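Local atomic coordinates of ML032222a iGluR (Mnemiopsis leidyi, PDB entry 4YKI), a protein that binds glycine in the ligand-binding domain of a ctenophore ionotropic glutamate receptor, probably driving the opening of its ion channel. Residues 145-148 against 149-153; 166-170 against 171-175; 156-159 against 160-163; 71-74 against 75-79; 217-220 against 221-224. All blocks are in the same frame, centred on the assembly; numbering follows the deposited sequence. Where two conformers were deposited one is given.

Contact 1 (145-148 against 149-153); sequences HPET and LLKTH. With GLY (glycine), chain E.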
loop_
_atom_site.group_PDB
_atom_site.type_symbol
_atom_site.label_atom_id
_atom_site.label_comp_id
_atom_site.label_asym_id
_atom_site.label_seq_id
_atom_site.Cartn_x
_atom_site.Cartn_y
_atom_site.Cartn_z
ATOM N N HIS B 145 -3.482 13.729 10.262
ATOM C CA HIS B 145 -3.052 12.363 10.559
ATOM C C HIS B 145 -1.852 12.232 11.507
ATOM O O HIS B 145 -1.914 11.422 12.407
ATOM C CB HIS B 145 -2.849 11.651 9.231
ATOM C CG HIS B 145 -2.131 10.360 9.316
ATOM N ND1 HIS B 145 -2.746 9.187 9.696
ATOM C CD2 HIS B 145 -0.847 10.058 9.019
ATOM C CE1 HIS B 145 -1.859 8.212 9.614
ATOM N NE2 HIS B 145 -0.700 8.711 9.204
ATOM N N PRO B 146 -0.753 12.980 11.307
ATOM C CA PRO B 146 0.365 12.778 12.235
ATOM C C PRO B 146 -0.036 12.989 13.698
ATOM O O PRO B 146 0.321 12.186 14.552
ATOM C CB PRO B 146 1.416 13.788 11.742
ATOM C CG PRO B 146 1.118 13.929 10.262
ATOM C CD PRO B 146 -0.391 13.896 10.206
ATOM N N GLU B 147 -0.781 14.051 13.988
ATOM C CA GLU B 147 -1.295 14.288 15.336
ATOM C C GLU B 147 -2.068 13.071 15.848
ATOM O O GLU B 147 -1.875 12.637 16.976
ATOM C CB GLU B 147 -2.191 15.518 15.335
ATOM C CG GLU B 147 -2.725 15.874 16.716
ATOM C CD GLU B 147 -3.802 16.932 16.687
ATOM O OE1 GLU B 147 -4.832 16.693 16.021
ATOM O OE2 GLU B 147 -3.626 17.985 17.336
ATOM N N THR B 148 -2.948 12.533 15.014
ATOM C CA THR B 148 -3.735 11.377 15.422
ATOM C C THR B 148 -2.843 10.179 15.743
ATOM O O THR B 148 -3.029 9.509 16.769
ATOM C CB THR B 148 -4.754 11.022 14.335
ATOM O OG1 THR B 148 -5.780 12.020 14.318
ATOM C CG2 THR B 148 -5.410 9.691 14.622
ATOM N N LEU B 149 -1.867 9.905 14.885
ATOM C CA LEU B 149 -0.971 8.783 15.158
ATOM C C LEU B 149 -0.185 8.970 16.427
ATOM O O LEU B 149 -0.018 8.024 17.192
ATOM C CB LEU B 149 -0.012 8.519 14.007
ATOM C CG LEU B 149 -0.582 7.910 12.735
ATOM C CD1 LEU B 149 0.592 7.413 11.858
ATOM C CD2 LEU B 149 -1.577 6.795 13.043
ATOM N N LEU B 150 0.340 10.163 16.654
ATOM C CA LEU B 150 1.116 10.386 17.860
ATOM C C LEU B 150 0.230 10.296 19.115
ATOM O O LEU B 150 0.671 9.782 20.139
ATOM C CB LEU B 150 1.875 11.715 17.799
ATOM C CG LEU B 150 3.265 11.598 17.137
ATOM C CD1 LEU B 150 3.222 11.156 15.689
ATOM C CD2 LEU B 150 3.983 12.927 17.258
ATOM N N LYS B 151 -1.013 10.773 19.019
ATOM C CA LYS B 151 -1.924 10.767 20.167
ATOM C C LYS B 151 -2.488 9.389 20.502
ATOM O O LYS B 151 -2.951 9.163 21.624
ATOM C CB LYS B 151 -3.081 11.749 19.947
ATOM C CG LYS B 151 -2.700 13.211 20.117
ATOM C CD LYS B 151 -2.574 13.578 21.596
ATOM C CE LYS B 151 -3.933 13.876 22.199
ATOM N NZ LYS B 151 -3.849 14.199 23.652
ATOM N N THR B 152 -2.467 8.484 19.529
ATOM C CA THR B 152 -2.989 7.133 19.710
ATOM C C THR B 152 -1.857 6.094 19.870
ATOM O O THR B 152 -2.124 4.943 20.183
ATOM C CB THR B 152 -4.016 6.754 18.594
ATOM O OG1 THR B 152 -3.381 6.701 17.319
ATOM C CG2 THR B 152 -5.150 7.786 18.524
ATOM N N HIS B 153 -0.609 6.524 19.753
ATOM C CA HIS B 153 0.559 5.647 19.882
ATOM C C HIS B 153 0.555 5.046 21.271
ATOM O O HIS B 153 0.201 5.708 22.231
ATOM C CB HIS B 153 1.841 6.453 19.701
ATOM C CG HIS B 153 3.056 5.637 19.402
ATOM N ND1 HIS B 153 3.672 4.844 20.339
ATOM C CD2 HIS B 153 3.799 5.527 18.274
ATOM C CE1 HIS B 153 4.727 4.265 19.798
ATOM N NE2 HIS B 153 4.827 4.665 18.546
HETATM N N GLY E . -2.278 13.756 4.596
HETATM C CA GLY E . -2.808 14.370 5.835
HETATM C C GLY E . -3.979 13.626 6.433
HETATM O O GLY E . -4.412 14.027 7.535
HETATM O OXT GLY E . -4.483 12.667 5.811
#
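His145 and Leu149, one turn apart on the same helix, meet through ring and branch. Leu149 CG lies over one face of the imidazole, and its CD1 comes within 3.2 Å of His145 NE2, a tight fit. The histidine is placed for this by its first torsion: with CG anti to the backbone N (chi1 167°), the ring stands out from the helix and the leucine crosses it obliquely. Its ND1 is hydrogen-bonded to Asn95, and its ring also meets that of Phe212.

A methyl and an aliphatic stem rest on carbonyls instead. Leu150 CD1 touches Pro146 O at 3.3 Å, and Lys151 CG lies the same 3.3 Å from Glu147 O before, in the conformer described, the bent chain carries its ammonium away to a salt bridge with Asp163. Glu147 turns its own carboxylate back to Ser143 N.

The backbone bonds run from Leu149 N to His145 O (2.9 Å) onward to Thr152 N and Thr148 O (3.0 Å).

The bound glycine is reached from the helix's first residue: His145 N donates to the ligand's carboxylate O at 2.9 Å. An amino end of a helix pointed at a carboxylate would favour its negative charge, alongside Arg98, which grips the same ligand.

Around this helix, Leu150 and Lys151 pack on helix 157-164, Pro146 faces strand 183-188, and Leu149 leans on strand 202-218, while Leu149 and Thr152 also touch Glu237 of the second subunit.

Contact 2 (166-170 against 171-175); sequences VELKD and LNHAI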
loop_
_atom_site.group_PDB
_atom_site.type_symbol
_atom_site.label_atom_id
_atom_site.label_comp_id
_atom_site.label_asym_id
_atom_site.label_seq_id
_atom_site.Cartn_x
_atom_site.Cartn_y
_atom_site.Cartn_z
ATOM N N VAL B 166 3.507 23.048 19.772
ATOM C CA VAL B 166 2.630 24.035 19.152
ATOM C C VAL B 166 1.576 23.315 18.258
ATOM O O VAL B 166 1.888 22.349 17.573
ATOM C CB VAL B 166 3.458 25.081 18.356
ATOM C CG1 VAL B 166 4.602 25.606 19.196
ATOM C CG2 VAL B 166 3.989 24.509 17.059
ATOM N N GLU B 167 0.304 23.710 18.377
ATOM C CA GLU B 167 -0.741 23.286 17.451
ATOM C C GLU B 167 -0.744 24.221 16.242
ATOM O O GLU B 167 -1.182 25.373 16.305
ATOM C CB GLU B 167 -2.108 23.310 18.135
ATOM C CG GLU B 167 -3.274 22.868 17.254
ATOM C CD GLU B 167 -4.604 23.037 17.963
ATOM O OE1 GLU B 167 -4.936 22.178 18.803
ATOM O OE2 GLU B 167 -5.302 24.040 17.698
ATOM N N LEU B 168 -0.243 23.713 15.143
ATOM C CA LEU B 168 -0.114 24.458 13.913
ATOM C C LEU B 168 -1.443 24.399 13.168
ATOM O O LEU B 168 -2.164 23.397 13.238
ATOM C CB LEU B 168 1.023 23.817 13.132
ATOM C CG LEU B 168 2.380 23.876 13.845
ATOM C CD1 LEU B 168 3.320 22.861 13.238
ATOM C CD2 LEU B 168 2.926 25.300 13.788
ATOM N N LYS B 169 -1.771 25.449 12.456
ATOM C CA LYS B 169 -3.083 25.560 11.827
ATOM C C LYS B 169 -3.240 24.710 10.571
ATOM O O LYS B 169 -4.316 24.137 10.331
ATOM C CB LYS B 169 -3.337 27.027 11.451
ATOM C CG LYS B 169 -4.751 27.308 10.970
ATOM C CD LYS B 169 -5.012 28.797 10.779
ATOM C CE LYS B 169 -4.397 29.313 9.485
ATOM N NZ LYS B 169 -4.863 30.688 9.146
ATOM N N ASP B 170 -2.193 24.690 9.749
ATOM C CA ASP B 170 -2.235 24.104 8.415
ATOM C C ASP B 170 -0.802 23.993 7.906
ATOM O O ASP B 170 0.142 24.380 8.613
ATOM C CB ASP B 170 -3.143 24.927 7.468
ATOM C CG ASP B 170 -2.729 26.376 7.310
ATOM O OD1 ASP B 170 -1.577 26.761 7.515
ATOM O OD2 ASP B 170 -3.612 27.176 6.915
ATOM N N LEU B 171 -0.629 23.436 6.718
ATOM C CA LEU B 171 0.703 23.174 6.201
ATOM C C LEU B 171 1.481 24.463 5.982
ATOM O O LEU B 171 2.682 24.518 6.263
ATOM C CB LEU B 171 0.604 22.378 4.914
ATOM C CG LEU B 171 1.932 21.902 4.341
ATOM C CD1 LEU B 171 2.704 21.012 5.323
ATOM C CD2 LEU B 171 1.637 21.136 3.048
ATOM N N ASN B 172 0.842 25.517 5.480
ATOM C CA ASN B 172 1.547 26.784 5.296
ATOM C C ASN B 172 2.068 27.341 6.605
ATOM O O ASN B 172 3.210 27.786 6.676
ATOM C CB ASN B 172 0.657 27.816 4.609
ATOM C CG ASN B 172 0.421 27.507 3.145
ATOM O OD1 ASN B 172 1.158 26.746 2.521
ATOM N ND2 ASN B 172 -0.629 28.106 2.583
ATOM N N HIS B 173 1.246 27.325 7.635
ATOM C CA HIS B 173 1.635 27.806 8.956
ATOM C C HIS B 173 2.782 26.973 9.502
ATOM O O HIS B 173 3.742 27.507 10.090
ATOM C CB HIS B 173 0.430 27.746 9.903
ATOM C CG HIS B 173 0.698 28.272 11.276
ATOM N ND1 HIS B 173 0.126 27.718 12.401
ATOM C CD2 HIS B 173 1.467 29.299 11.712
ATOM C CE1 HIS B 173 0.529 28.378 13.472
ATOM N NE2 HIS B 173 1.348 29.343 13.080
ATOM N N ALA B 174 2.711 25.658 9.322
ATOM C CA ALA B 174 3.756 24.775 9.811
ATOM C C ALA B 174 5.078 25.060 9.115
ATOM O O ALA B 174 6.125 25.130 9.771
ATOM C CB ALA B 174 3.368 23.322 9.593
ATOM N N ILE B 175 5.062 25.193 7.798
ATOM C CA ILE B 175 6.293 25.441 7.045
ATOM C C ILE B 175 6.881 26.827 7.382
ATOM O O ILE B 175 8.100 26.967 7.507
ATOM C CB ILE B 175 6.093 25.214 5.527
ATOM C CG1 ILE B 175 5.868 23.719 5.293
ATOM C CG2 ILE B 175 7.288 25.745 4.732
ATOM C CD1 ILE B 175 5.532 23.320 3.888
HETATM O O HOH W 1 -2.993 28.867 4.824
#
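The His173 ring has Leu168 CD2 on one face and a backbone amide at its edge. The methyl sits 4.2 Å from the ring centroid, displaced toward the rim, in a CH-pi contact, and the two side chains cross at about a right angle. At the edge, Lys169 N donates to His173 ND1 over 3.0 Å, almost exactly in the ring plane and nearly straight (171°). ND1 therefore acts as an acceptor, and with CG anti to the backbone N (chi1 -178°) the ring swings back beneath the end of the strand to receive that N-H. The carboxylate of Asp170 stands steeply to the imidazole, their planes 77° apart.

Asp170 is the N-cap of the helix. Its OD1 accepts from His173 N at 2.9 Å, met nearly along the C-O axis, while Asp170 O takes Ala174 N at 3.0 Å. The other carboxylate oxygen, OD2, accepts from a water at 2.8 Å that is only weakly held by Asn172. Deeper in, Leu168 CD1 rests on Ala174 CB at 3.7 Å, and both residues lean on Phe185 and Ile141 of the sheet.

A serine in place of His173 would probably leave Lys169 N without its ring acceptor and uncover the methyl of Leu168.

Strand 166-168 pairs with strand 137-141, and helix 171-179 then leads to strand 183-188 on the far side of that same strand. The capped turn thus begins the helix of a beta-alpha-beta crossover that passes over strand 137-141, as in the periplasmic-binding-protein-like fold.

Contact 3 (156-159 against 160-163); sequences SRYS and RLVD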
loop_
_atom_site.group_PDB
_atom_site.type_symbol
_atom_site.label_atom_id
_atom_site.label_comp_id
_atom_site.label_asym_id
_atom_site.label_seq_id
_atom_site.Cartn_x
_atom_site.Cartn_y
_atom_site.Cartn_z
ATOM N N SER B 156 2.869 6.708 25.394
ATOM C CA SER B 156 2.225 7.990 25.649
ATOM C C SER B 156 3.178 9.189 25.647
ATOM O O SER B 156 2.730 10.332 25.679
ATOM C CB SER B 156 1.425 7.923 26.946
ATOM O OG SER B 156 0.275 7.106 26.754
ATOM N N ARG B 157 4.482 8.946 25.574
ATOM C CA ARG B 157 5.415 10.041 25.376
ATOM C C ARG B 157 5.135 10.726 24.033
ATOM O O ARG B 157 5.409 11.912 23.882
ATOM C CB ARG B 157 6.859 9.572 25.452
ATOM C CG ARG B 157 7.255 9.130 26.854
ATOM C CD ARG B 157 8.684 8.620 26.885
ATOM N NE ARG B 157 8.836 7.431 26.055
ATOM C CZ ARG B 157 9.993 6.831 25.797
ATOM N NH1 ARG B 157 11.122 7.290 26.321
ATOM N NH2 ARG B 157 10.014 5.765 25.016
ATOM N N TYR B 158 4.569 10.004 23.064
ATOM C CA TYR B 158 4.206 10.651 21.803
ATOM C C TYR B 158 2.994 11.577 21.991
ATOM O O TYR B 158 2.893 12.613 21.333
ATOM C CB TYR B 158 3.988 9.625 20.671
ATOM C CG TYR B 158 5.293 9.025 20.193
ATOM C CD1 TYR B 158 6.105 9.687 19.280
ATOM C CD2 TYR B 158 5.739 7.819 20.703
ATOM C CE1 TYR B 158 7.305 9.148 18.869
ATOM C CE2 TYR B 158 6.930 7.271 20.300
ATOM C CZ TYR B 158 7.715 7.942 19.378
ATOM O OH TYR B 158 8.921 7.431 18.970
ATOM N N SER B 159 2.051 11.207 22.850
ATOM C CA SER B 159 0.994 12.135 23.232
ATOM C C SER B 159 1.566 13.390 23.899
ATOM O O SER B 159 1.057 14.488 23.684
ATOM C CB SER B 159 -0.018 11.467 24.173
ATOM O OG SER B 159 -0.925 10.646 23.479
ATOM N N ARG B 160 2.590 13.222 24.731
ATOM C CA ARG B 160 3.256 14.378 25.325
ATOM C C ARG B 160 3.774 15.318 24.253
ATOM O O ARG B 160 3.665 16.538 24.386
ATOM C CB ARG B 160 4.428 13.981 26.210
ATOM C CG ARG B 160 4.068 13.388 27.534
ATOM C CD ARG B 160 5.288 13.292 28.447
ATOM N NE ARG B 160 5.856 14.617 28.641
ATOM C CZ ARG B 160 7.052 14.895 29.146
ATOM N NH1 ARG B 160 7.861 13.930 29.581
ATOM N NH2 ARG B 160 7.435 16.159 29.208
ATOM N N LEU B 161 4.370 14.768 23.194
ATOM C CA LEU B 161 4.868 15.621 22.113
ATOM C C LEU B 161 3.760 16.483 21.548
ATOM O O LEU B 161 3.960 17.661 21.273
ATOM C CB LEU B 161 5.462 14.802 20.964
ATOM C CG LEU B 161 6.865 14.260 21.167
ATOM C CD1 LEU B 161 7.265 13.469 19.943
ATOM C CD2 LEU B 161 7.900 15.360 21.433
ATOM N N VAL B 162 2.602 15.892 21.313
ATOM C CA VAL B 162 1.503 16.666 20.771
ATOM C C VAL B 162 1.032 17.706 21.778
ATOM O O VAL B 162 0.906 18.889 21.444
ATOM C CB VAL B 162 0.364 15.740 20.353
ATOM C CG1 VAL B 162 -0.879 16.547 19.966
ATOM C CG2 VAL B 162 0.823 14.859 19.199
ATOM N N ASP B 163 0.797 17.282 23.012
ATOM C CA ASP B 163 0.196 18.138 24.037
ATOM C C ASP B 163 1.087 19.306 24.427
ATOM O O ASP B 163 0.593 20.385 24.750
ATOM C CB ASP B 163 -0.139 17.315 25.288
ATOM C CG ASP B 163 -1.248 16.279 25.048
ATOM O OD1 ASP B 163 -1.982 16.381 24.041
ATOM O OD2 ASP B 163 -1.388 15.359 25.885
#
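Four backbone bonds from residue i+4 back to i hold Ser156-Asp163 in a helical coil, from Arg160 N to Ser156 O at 3.0 Å through to Asp163 N and Ser159 O at 2.9 Å; Val162 N to Tyr158 O is the longest of the four at 3.3 Å.

On the inward side Tyr158 and Leu161 lie side by side and point the same way. Leu161 CD1 comes to 4.0 Å from Tyr158 CD1, approaching the ring at a slant. The phenol runs on to Gln126 through its hydroxyl, which ties down the far end of the ring, and His153 meets the ring as well.

On the solvent-facing side Arg160 lays its first carbons over carbonyls, CB 3.3 Å from Arg157 O. Its first torsion (chi1 -74°, CG anti to the carbonyl carbon) turns CG back to 3.8 Å from Ser156 O, and the chain then bends at chi3 to form a salt bridge with Glu164. Arg157 has a salt bridge of its own, to Asp155. Asp163 folds back along the helix until OD2 is 3.4 Å from Ser159 O; two acceptors so near would probably repel, and Lys151, salt-bridged to Asp163 OD1, is likely to offset some of that cost.

Val162 faces helix 145-152, packing on Glu147, Leu150 and Lys151. Tyr158 and Leu161 instead cover the loop residues Val127, Leu128 and Leu131, and Leu161 O accepts from Trp138 on strand 137-141, so the helix is wedged between a neighbouring helix, a loop and the sheet.

Contact 4 (71-74 against 75-79); sequences NEWN and GMIRD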
loop_
_atom_site.group_PDB
_atom_site.type_symbol
_atom_site.label_atom_id
_atom_site.label_comp_id
_atom_site.label_asym_id
_atom_site.label_seq_id
_atom_site.Cartn_x
_atom_site.Cartn_y
_atom_site.Cartn_z
ATOM N N ASN B 71 -16.784 13.569 20.892
ATOM C CA ASN B 71 -16.987 12.411 20.032
ATOM C C ASN B 71 -17.461 12.786 18.618
ATOM O O ASN B 71 -18.170 12.008 17.974
ATOM C CB ASN B 71 -17.972 11.419 20.667
ATOM C CG ASN B 71 -17.910 10.039 20.027
ATOM O OD1 ASN B 71 -16.836 9.560 19.644
ATOM N ND2 ASN B 71 -19.066 9.398 19.893
ATOM N N GLU B 72 -17.067 13.963 18.147
ATOM C CA GLU B 72 -17.387 14.396 16.800
ATOM C C GLU B 72 -16.112 14.520 15.973
ATOM O O GLU B 72 -15.005 14.708 16.500
ATOM C CB GLU B 72 -18.110 15.742 16.820
ATOM C CG GLU B 72 -19.406 15.766 17.646
ATOM C CD GLU B 72 -20.580 15.062 16.974
ATOM O OE1 GLU B 72 -20.442 14.605 15.818
ATOM O OE2 GLU B 72 -21.660 14.978 17.605
ATOM N N TRP B 73 -16.318 14.406 14.665
ATOM C CA TRP B 73 -15.293 14.614 13.665
ATOM C C TRP B 73 -15.311 16.043 13.147
ATOM O O TRP B 73 -16.298 16.777 13.303
ATOM C CB TRP B 73 -15.529 13.656 12.488
ATOM C CG TRP B 73 -15.191 12.242 12.835
ATOM C CD1 TRP B 73 -16.018 11.289 13.341
ATOM C CD2 TRP B 73 -13.907 11.628 12.706
ATOM N NE1 TRP B 73 -15.328 10.133 13.551
ATOM C CE2 TRP B 73 -14.028 10.306 13.164
ATOM C CE3 TRP B 73 -12.665 12.076 12.252
ATOM C CZ2 TRP B 73 -12.955 9.425 13.182
ATOM C CZ3 TRP B 73 -11.600 11.208 12.262
ATOM C CH2 TRP B 73 -11.749 9.886 12.720
ATOM N N ASN B 74 -14.235 16.394 12.449
ATOM C CA ASN B 74 -14.142 17.670 11.745
ATOM C C ASN B 74 -13.503 17.457 10.375
ATOM O O ASN B 74 -13.315 16.313 9.935
ATOM C CB ASN B 74 -13.418 18.727 12.604
ATOM C CG ASN B 74 -11.998 18.375 12.923
ATOM O OD1 ASN B 74 -11.407 17.461 12.346
ATOM N ND2 ASN B 74 -11.423 19.120 13.850
ATOM N N GLY B 75 -13.227 18.545 9.672
ATOM C CA GLY B 75 -12.500 18.470 8.412
ATOM C C GLY B 75 -13.239 17.764 7.298
ATOM O O GLY B 75 -14.463 17.658 7.263
ATOM N N MET B 76 -12.462 17.246 6.356
ATOM C CA MET B 76 -13.031 16.511 5.225
ATOM C C MET B 76 -13.755 15.259 5.696
ATOM O O MET B 76 -14.732 14.864 5.083
ATOM C CB MET B 76 -11.941 16.172 4.198
ATOM C CG MET B 76 -11.450 17.397 3.417
ATOM S SD MET B 76 -10.140 17.030 2.212
ATOM C CE MET B 76 -8.782 16.886 3.351
ATOM N N ILE B 77 -13.259 14.624 6.759
ATOM C CA ILE B 77 -13.922 13.438 7.289
ATOM C C ILE B 77 -15.364 13.783 7.681
ATOM O O ILE B 77 -16.307 13.079 7.322
ATOM C CB ILE B 77 -13.177 12.851 8.506
ATOM C CG1 ILE B 77 -11.718 12.480 8.182
ATOM C CG2 ILE B 77 -13.932 11.632 9.032
ATOM C CD1 ILE B 77 -11.523 11.375 7.185
ATOM N N ARG B 78 -15.537 14.878 8.423
ATOM C CA ARG B 78 -16.867 15.286 8.863
ATOM C C ARG B 78 -17.787 15.593 7.688
ATOM O O ARG B 78 -18.957 15.219 7.696
ATOM C CB ARG B 78 -16.779 16.488 9.817
ATOM C CG ARG B 78 -18.110 17.025 10.313
ATOM C CD ARG B 78 -18.933 16.016 11.101
ATOM N NE ARG B 78 -20.138 16.647 11.651
ATOM C CZ ARG B 78 -20.184 17.342 12.786
ATOM N NH1 ARG B 78 -19.116 17.491 13.559
ATOM N NH2 ARG B 78 -21.328 17.886 13.150
ATOM N N ASP B 79 -17.257 16.266 6.666
ATOM C CA ASP B 79 -18.084 16.577 5.505
ATOM C C ASP B 79 -18.572 15.300 4.827
ATOM O O ASP B 79 -19.694 15.237 4.340
ATOM C CB ASP B 79 -17.308 17.424 4.494
ATOM C CG ASP B 79 -17.284 18.911 4.812
ATOM O OD1 ASP B 79 -17.827 19.352 5.843
ATOM O OD2 ASP B 79 -16.658 19.626 3.988
#
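Trp73 lays one face of its indole against Ile77: the CG2 methyl sits 3.5 Å from Trp73 CE3, over the six-membered part and shifted toward the rim.

Arg78, the next residue, reaches back along the chain. Its NH1 donates to Trp73 O at 2.9 Å, the oxygen lying in the guanidinium plane and the nitrogen in the carbonyl plane. The bend at chi2 (61°) folds the chain so that CG and CD also pass over that oxygen, each 3.5 Å from Trp73 O. In the conformer described, Glu72 OE1 stands above the guanidinium face, 3.9 Å from Arg78 NH1, a long salt bridge with no N-H pointing at the oxygen. Arg78 NE has its own partner in Asp82.

Were Arg78 an alanine, Trp73 O would probably lose its NH1 donor and Asp82 its salt-bridge partner.

At the junction, Arg78 N bonds to Asn74 O at 3.0 Å from above the carbonyl plane, and Gly75 takes a positive phi (66°), which suits glycine. Asn74 itself is tied to Ser143 and Ala65.

Helix 75-81 rests Met76 and Ile77 on Ile88 of strand 87-89, while Trp73 and Ile77 pack against helix 96-99, which holds the ligand's Arg98.

Contact 5 (217-220 against 221-224); sequences GLPK and DSPY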
loop_
_atom_site.group_PDB
_atom_site.type_symbol
_atom_site.label_atom_id
_atom_site.label_comp_id
_atom_site.label_asym_id
_atom_site.label_seq_id
_atom_site.Cartn_x
_atom_site.Cartn_y
_atom_site.Cartn_z
ATOM N N GLY B 217 -10.945 8.571 0.594
ATOM C CA GLY B 217 -11.925 8.226 1.618
ATOM C C GLY B 217 -13.310 8.022 1.035
ATOM O O GLY B 217 -13.713 8.755 0.137
ATOM N N LEU B 218 -14.020 7.008 1.522
ATOM C CA LEU B 218 -15.349 6.662 1.057
ATOM C C LEU B 218 -16.267 6.441 2.245
ATOM O O LEU B 218 -15.841 5.899 3.253
ATOM C CB LEU B 218 -15.311 5.370 0.228
ATOM C CG LEU B 218 -14.654 5.553 -1.149
ATOM C CD1 LEU B 218 -14.127 4.242 -1.732
ATOM C CD2 LEU B 218 -15.629 6.212 -2.089
ATOM N N PRO B 219 -17.543 6.824 2.130
ATOM C CA PRO B 219 -18.439 6.530 3.251
ATOM C C PRO B 219 -18.716 5.040 3.328
ATOM O O PRO B 219 -18.699 4.360 2.309
ATOM C CB PRO B 219 -19.710 7.306 2.900
ATOM C CG PRO B 219 -19.693 7.393 1.447
ATOM C CD PRO B 219 -18.267 7.381 0.978
ATOM N N LYS B 220 -18.977 4.529 4.524
ATOM C CA LYS B 220 -19.386 3.149 4.680
ATOM C C LYS B 220 -20.645 2.942 3.847
ATOM O O LYS B 220 -21.502 3.834 3.725
ATOM C CB LYS B 220 -19.613 2.812 6.154
ATOM C CG LYS B 220 -18.312 2.779 6.946
ATOM C CD LYS B 220 -18.557 2.422 8.399
ATOM C CE LYS B 220 -17.258 2.222 9.151
ATOM N NZ LYS B 220 -17.440 1.539 10.454
ATOM N N ASP B 221 -20.714 1.777 3.224
ATOM C CA ASP B 221 -21.838 1.382 2.393
ATOM C C ASP B 221 -21.937 2.151 1.084
ATOM O O ASP B 221 -22.963 2.078 0.422
ATOM C CB ASP B 221 -23.173 1.475 3.154
ATOM C CG ASP B 221 -23.171 0.687 4.438
ATOM O OD1 ASP B 221 -22.625 -0.429 4.443
ATOM O OD2 ASP B 221 -23.726 1.185 5.440
ATOM N N SER B 222 -20.872 2.844 0.673
ATOM C CA SER B 222 -20.874 3.497 -0.639
ATOM C C SER B 222 -21.092 2.485 -1.777
ATOM O O SER B 222 -20.410 1.472 -1.838
ATOM C CB SER B 222 -19.535 4.187 -0.912
ATOM O OG SER B 222 -19.500 4.668 -2.243
ATOM N N PRO B 223 -21.993 2.775 -2.716
ATOM C CA PRO B 223 -22.153 1.875 -3.861
ATOM C C PRO B 223 -21.029 2.013 -4.889
ATOM O O PRO B 223 -21.028 1.269 -5.868
ATOM C CB PRO B 223 -23.493 2.319 -4.459
ATOM C CG PRO B 223 -23.597 3.755 -4.091
ATOM C CD PRO B 223 -22.967 3.882 -2.740
ATOM N N TYR B 224 -20.091 2.929 -4.675
ATOM C CA TYR B 224 -19.069 3.221 -5.680
ATOM C C TYR B 224 -17.697 2.666 -5.341
ATOM O O TYR B 224 -16.767 2.777 -6.144
ATOM C CB TYR B 224 -18.962 4.736 -5.847
ATOM C CG TYR B 224 -20.298 5.416 -6.098
ATOM C CD1 TYR B 224 -21.152 4.971 -7.097
ATOM C CD2 TYR B 224 -20.713 6.491 -5.319
ATOM C CE1 TYR B 224 -22.378 5.582 -7.327
ATOM C CE2 TYR B 224 -21.939 7.115 -5.546
ATOM C CZ TYR B 224 -22.765 6.652 -6.548
ATOM O OH TYR B 224 -23.992 7.249 -6.764
#
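Pro219 and Ser222 close a type II beta turn and touch twice. Ser222 N donates to Pro219 O at 3.1 Å, coming from above the carbonyl plane, and Ser222 CB lies 3.9 Å from Pro219 CD, against the rim of the pyrrolidine ring.

The serine rotamer decides what its hydroxyl does. With OG anti to the backbone N (chi1 173°), the oxygen points onward along the chain, where it accepts from Tyr224 N at 3.0 Å and a nearly straight 162°. The same placement brings OG to 4.2 Å from Leu218 CD2, so the hydroxyl sits between a backbone amide and a leucine methyl.

The two corner residues turn outward. Lys220 is extended beyond CG, and its NZ reaches Ser100 O. Asp221 has the positive phi (70°) characteristic of the third place of a type II turn; this brings its CB to 2.9 Å from Lys220 O, a close approach for a residue bearing a side chain. Beyond the turn, Pro223 CG lies 3.8 Å above the plane of the Tyr224 ring and over its centre. That tyrosine also packs on Leu5 and Arg8.

Chemically, the contact is mostly backbone: one turn bond and one serine capping bond redirect the chain from the end of strand 202-218 into helix 225-238. The serine oxygen serves an amide that the turn into the helix would otherwise have to satisfy in another way, and the charged corner groups stay toward the surface.

Overall arrangement
Along the chain the order is contact 4, 1, 3, 2 and 5. Contacts 1 and 3 lie closest, centres about 9 Å apart, on successive helices joined by the Lys151-Asp163 salt bridge; 156-163 runs straight on toward 166-175, whose centre is about 17 Å away. Contacts 2 and 5 reach the same mixed sheet from opposite sides of the chain's centre, about 30 Å apart. In the two-lobed clamshell of this family, contacts 1, 2 and 3 belong to one lobe and 4 and 5 to the other. Glycine lies between the lobes, bonded by contact 1, and the Asn74-Ser143 bond across the cleft is consistent with a closed, ligand-bound state.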